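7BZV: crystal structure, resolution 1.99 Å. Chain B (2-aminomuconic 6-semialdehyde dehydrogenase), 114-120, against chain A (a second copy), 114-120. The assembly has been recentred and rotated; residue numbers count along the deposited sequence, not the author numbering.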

ATOM      1  N   ALA B 114       9.780 -14.791   5.422  1.00 22.61           N
ATOM      2  CA  ALA B 114      10.588 -13.995   6.338  1.00 25.03           C
ATOM      3  C   ALA B 114      10.700 -12.540   5.856  1.00 21.96           C
ATOM      4  O   ALA B 114      10.555 -11.600   6.650  1.00 21.68           O
ATOM      5  CB  ALA B 114      11.963 -14.637   6.490  1.00 28.09           C
ATOM      6  N   ASP B 115      10.967 -12.342   4.556  1.00 22.05           N
ATOM      7  CA  ASP B 115      11.054 -11.004   3.976  1.00 24.87           C
ATOM      8  C   ASP B 115       9.728 -10.263   4.096  1.00 21.35           C
ATOM      9  O   ASP B 115       9.693  -9.089   4.489  1.00 22.17           O
ATOM     10  CB  ASP B 115      11.462 -11.078   2.486  1.00 23.05           C
ATOM     11  CG  ASP B 115      12.872 -11.574   2.261  1.00 27.56           C
ATOM     12  OD1 ASP B 115      13.711 -11.599   3.190  1.00 26.74           O
ATOM     13  OD2 ASP B 115      13.152 -12.001   1.131  1.00 25.69           O
ATOM     14  N   ILE B 116       8.620 -10.927   3.753  1.00 21.74           N
ATOM     15  CA  ILE B 116       7.301 -10.287   3.834  1.00 20.41           C
ATOM     16  C   ILE B 116       6.983  -9.860   5.255  1.00 21.94           C
ATOM     17  O   ILE B 116       6.487  -8.758   5.505  1.00 22.18           O
ATOM     18  CB  ILE B 116       6.216 -11.235   3.309  1.00 24.40           C
ATOM     19  CG1 ILE B 116       6.401 -11.281   1.796  1.00 39.50           C
ATOM     20  CG2 ILE B 116       4.804 -10.742   3.670  1.00 29.10           C
ATOM     21  CD1 ILE B 116       5.975 -12.521   1.148  1.00 37.38           C
ATOM     22  N   LEU B 117       7.285 -10.722   6.218  1.00 21.87           N
ATOM     23  CA  LEU B 117       7.050 -10.368   7.619  1.00 22.41           C
ATOM     24  C   LEU B 117       7.928  -9.208   8.032  1.00 24.20           C
ATOM     25  O   LEU B 117       7.473  -8.288   8.720  1.00 22.42           O
ATOM     26  CB  LEU B 117       7.321 -11.577   8.516  1.00 23.50           C
ATOM     27  CG  LEU B 117       7.126 -11.394  10.030  1.00 23.79           C
ATOM     28  CD1 LEU B 117       5.711 -10.956  10.371  1.00 24.64           C
ATOM     29  CD2 LEU B 117       7.526 -12.721  10.764  1.00 25.09           C
ATOM     30  N   ALA B 118       9.183  -9.211   7.585  1.00 22.80           N
ATOM     31  CA  ALA B 118      10.099  -8.162   8.020  1.00 24.82           C
ATOM     32  C   ALA B 118       9.609  -6.780   7.618  1.00 24.10           C
ATOM     33  O   ALA B 118       9.795  -5.817   8.370  1.00 22.28           O
ATOM     34  CB  ALA B 118      11.503  -8.408   7.451  1.00 25.19           C
ATOM     35  N   THR B 119       8.947  -6.651   6.462  1.00 20.89           N
ATOM     36  CA  THR B 119       8.541  -5.335   6.008  1.00 21.75           C
ATOM     37  C   THR B 119       7.042  -5.077   6.134  1.00 24.43           C
ATOM     38  O   THR B 119       6.585  -4.016   5.723  1.00 26.34           O
ATOM     39  CB  THR B 119       8.989  -5.110   4.562  1.00 23.34           C
ATOM     40  OG1 THR B 119       8.382  -6.094   3.720  1.00 23.97           O
ATOM     41  CG2 THR B 119      10.497  -5.231   4.416  1.00 24.36           C
ATOM     42  N   ALA B 120       6.284  -5.979   6.725  1.00 20.08           N
ATOM     43  CA  ALA B 120       4.838  -5.821   6.755  1.00 20.35           C
ATOM     44  C   ALA B 120       4.480  -4.524   7.474  1.00 25.89           C
ATOM     45  O   ALA B 120       4.974  -4.280   8.580  1.00 24.61           O
ATOM     46  CB  ALA B 120       4.214  -7.001   7.478  1.00 26.74           C
TER
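Chain A, residues 114-120: ADILATA

Chain A lays a second copy of the same helical segment across chain B, each entering as a helix that begins earlier in its chain. The two axes cross at -111° and approach to 8.9 Å, so the helices run neither alongside nor head to tail but athwart one another, and the pairing is nearly symmetric: the nearest CA atoms pair B:Asp115 with A:Asp115, B:Ile116 with A:Thr119 and B:Thr119 with A:Ile116. Together the stretches bury 304 Å².

B:Ala114 stays out of reach of chain A; its O accepts the backbone bond from B:Ala118 N (2.9 Å). At B:Asp115 the backbones come close, with CA 5.8 Å from CA of A:Asp115. Both aspartates have chi1 in m, and B:Asp115 OD1 lies 4.1 Å from A:Asp115 OD1, a proximity of like charges; each OD1 is hydrogen-bonded elsewhere in the structure. B:Asp115 OD2 meets A:Ala118 CB at 3.7 Å, while B:Asp115 O is 3.6 Å from A:Thr119 CG2. A:Thr119 CG2 also lies 4.3 Å from B:Ile116 CG1, although the CA-to-CB bond of B:Ile116 points away. B:Leu117 also points away and makes no contact.

One turn on, the pattern returns with the chains exchanged. B:Ala118 points toward chain A, its CB 3.7 Å from A:Asp115 OD2. B:Thr119, chi1 p, sets CG2 3.6 Å from A:Asp115 O and 4.2 Å from A:Ile116 CG1. Its OG1 hydrogen-bonds A:Thr119 OG1 at 2.8 Å, the one hydrogen bond between the stretches, and either hydroxyl could be the donor. B:Ala120, with phi/psi of -60/129, has left helical geometry, and its CA-to-CB bond points away from chain A.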

ATOM      1  N   ALA A 114      17.970  -4.129   2.201  1.00 26.68           N
ATOM      2  CA  ALA A 114      17.818  -5.394   1.492  1.00 27.35           C
ATOM      3  C   ALA A 114      16.397  -5.940   1.636  1.00 23.06           C
ATOM      4  O   ALA A 114      15.818  -6.412   0.668  1.00 23.89           O
ATOM      5  CB  ALA A 114      18.834  -6.414   1.992  1.00 24.99           C
ATOM      6  N   ASP A 115      15.840  -5.917   2.852  1.00 21.41           N
ATOM      7  CA  ASP A 115      14.471  -6.381   3.069  1.00 22.13           C
ATOM      8  C   ASP A 115      13.478  -5.561   2.255  1.00 24.99           C
ATOM      9  O   ASP A 115      12.584  -6.103   1.592  1.00 26.75           O
ATOM     10  CB  ASP A 115      14.110  -6.292   4.566  1.00 24.00           C
ATOM     11  CG  ASP A 115      14.866  -7.293   5.437  1.00 28.13           C
ATOM     12  OD1 ASP A 115      15.419  -8.250   4.895  1.00 33.04           O
ATOM     13  OD2 ASP A 115      14.869  -7.154   6.690  1.00 25.73           O
ATOM     14  N   ILE A 116      13.618  -4.245   2.308  1.00 25.24           N
ATOM     15  CA  ILE A 116      12.674  -3.348   1.650  1.00 24.99           C
ATOM     16  C   ILE A 116      12.705  -3.566   0.157  1.00 25.42           C
ATOM     17  O   ILE A 116      11.668  -3.548  -0.515  1.00 22.46           O
ATOM     18  CB  ILE A 116      13.011  -1.898   2.018  1.00 21.57           C
ATOM     19  CG1 ILE A 116      12.544  -1.689   3.454  1.00 28.09           C
ATOM     20  CG2 ILE A 116      12.307  -0.916   1.125  1.00 25.94           C
ATOM     21  CD1 ILE A 116      13.248  -0.613   4.167  1.00 35.49           C
ATOM     22  N   LEU A 117      13.901  -3.764  -0.384  1.00 23.04           N
ATOM     23  CA  LEU A 117      14.036  -4.040  -1.812  1.00 21.66           C
ATOM     24  C   LEU A 117      13.382  -5.361  -2.162  1.00 24.22           C
ATOM     25  O   LEU A 117      12.656  -5.465  -3.162  1.00 20.71           O
ATOM     26  CB  LEU A 117      15.522  -4.055  -2.195  1.00 24.62           C
ATOM     27  CG  LEU A 117      15.825  -4.360  -3.672  1.00 24.13           C
ATOM     28  CD1 LEU A 117      15.219  -3.391  -4.629  1.00 26.70           C
ATOM     29  CD2 LEU A 117      17.378  -4.416  -3.922  1.00 28.82           C
ATOM     30  N   ALA A 118      13.616  -6.384  -1.330  1.00 20.52           N
ATOM     31  CA  ALA A 118      13.105  -7.713  -1.625  1.00 25.36           C
ATOM     32  C   ALA A 118      11.607  -7.687  -1.800  1.00 24.35           C
ATOM     33  O   ALA A 118      11.062  -8.417  -2.644  1.00 23.99           O
ATOM     34  CB  ALA A 118      13.462  -8.695  -0.518  1.00 26.32           C
ATOM     35  N   THR A 119      10.911  -6.840  -1.048  1.00 21.92           N
ATOM     36  CA  THR A 119       9.461  -6.879  -1.110  1.00 23.09           C
ATOM     37  C   THR A 119       8.851  -5.665  -1.797  1.00 24.42           C
ATOM     38  O   THR A 119       7.638  -5.511  -1.787  1.00 26.21           O
ATOM     39  CB  THR A 119       8.862  -7.032   0.294  1.00 27.41           C
ATOM     40  OG1 THR A 119       9.233  -5.908   1.108  1.00 28.54           O
ATOM     41  CG2 THR A 119       9.353  -8.307   0.952  1.00 28.38           C
ATOM     42  N   ALA A 120       9.627  -4.824  -2.412  1.00 23.73           N
ATOM     43  CA  ALA A 120       9.056  -3.630  -3.004  1.00 22.54           C
ATOM     44  C   ALA A 120       8.047  -4.005  -4.086  1.00 23.40           C
ATOM     45  O   ALA A 120       8.388  -4.760  -5.014  1.00 24.20           O
ATOM     46  CB  ALA A 120      10.144  -2.775  -3.627  1.00 28.89           C
TER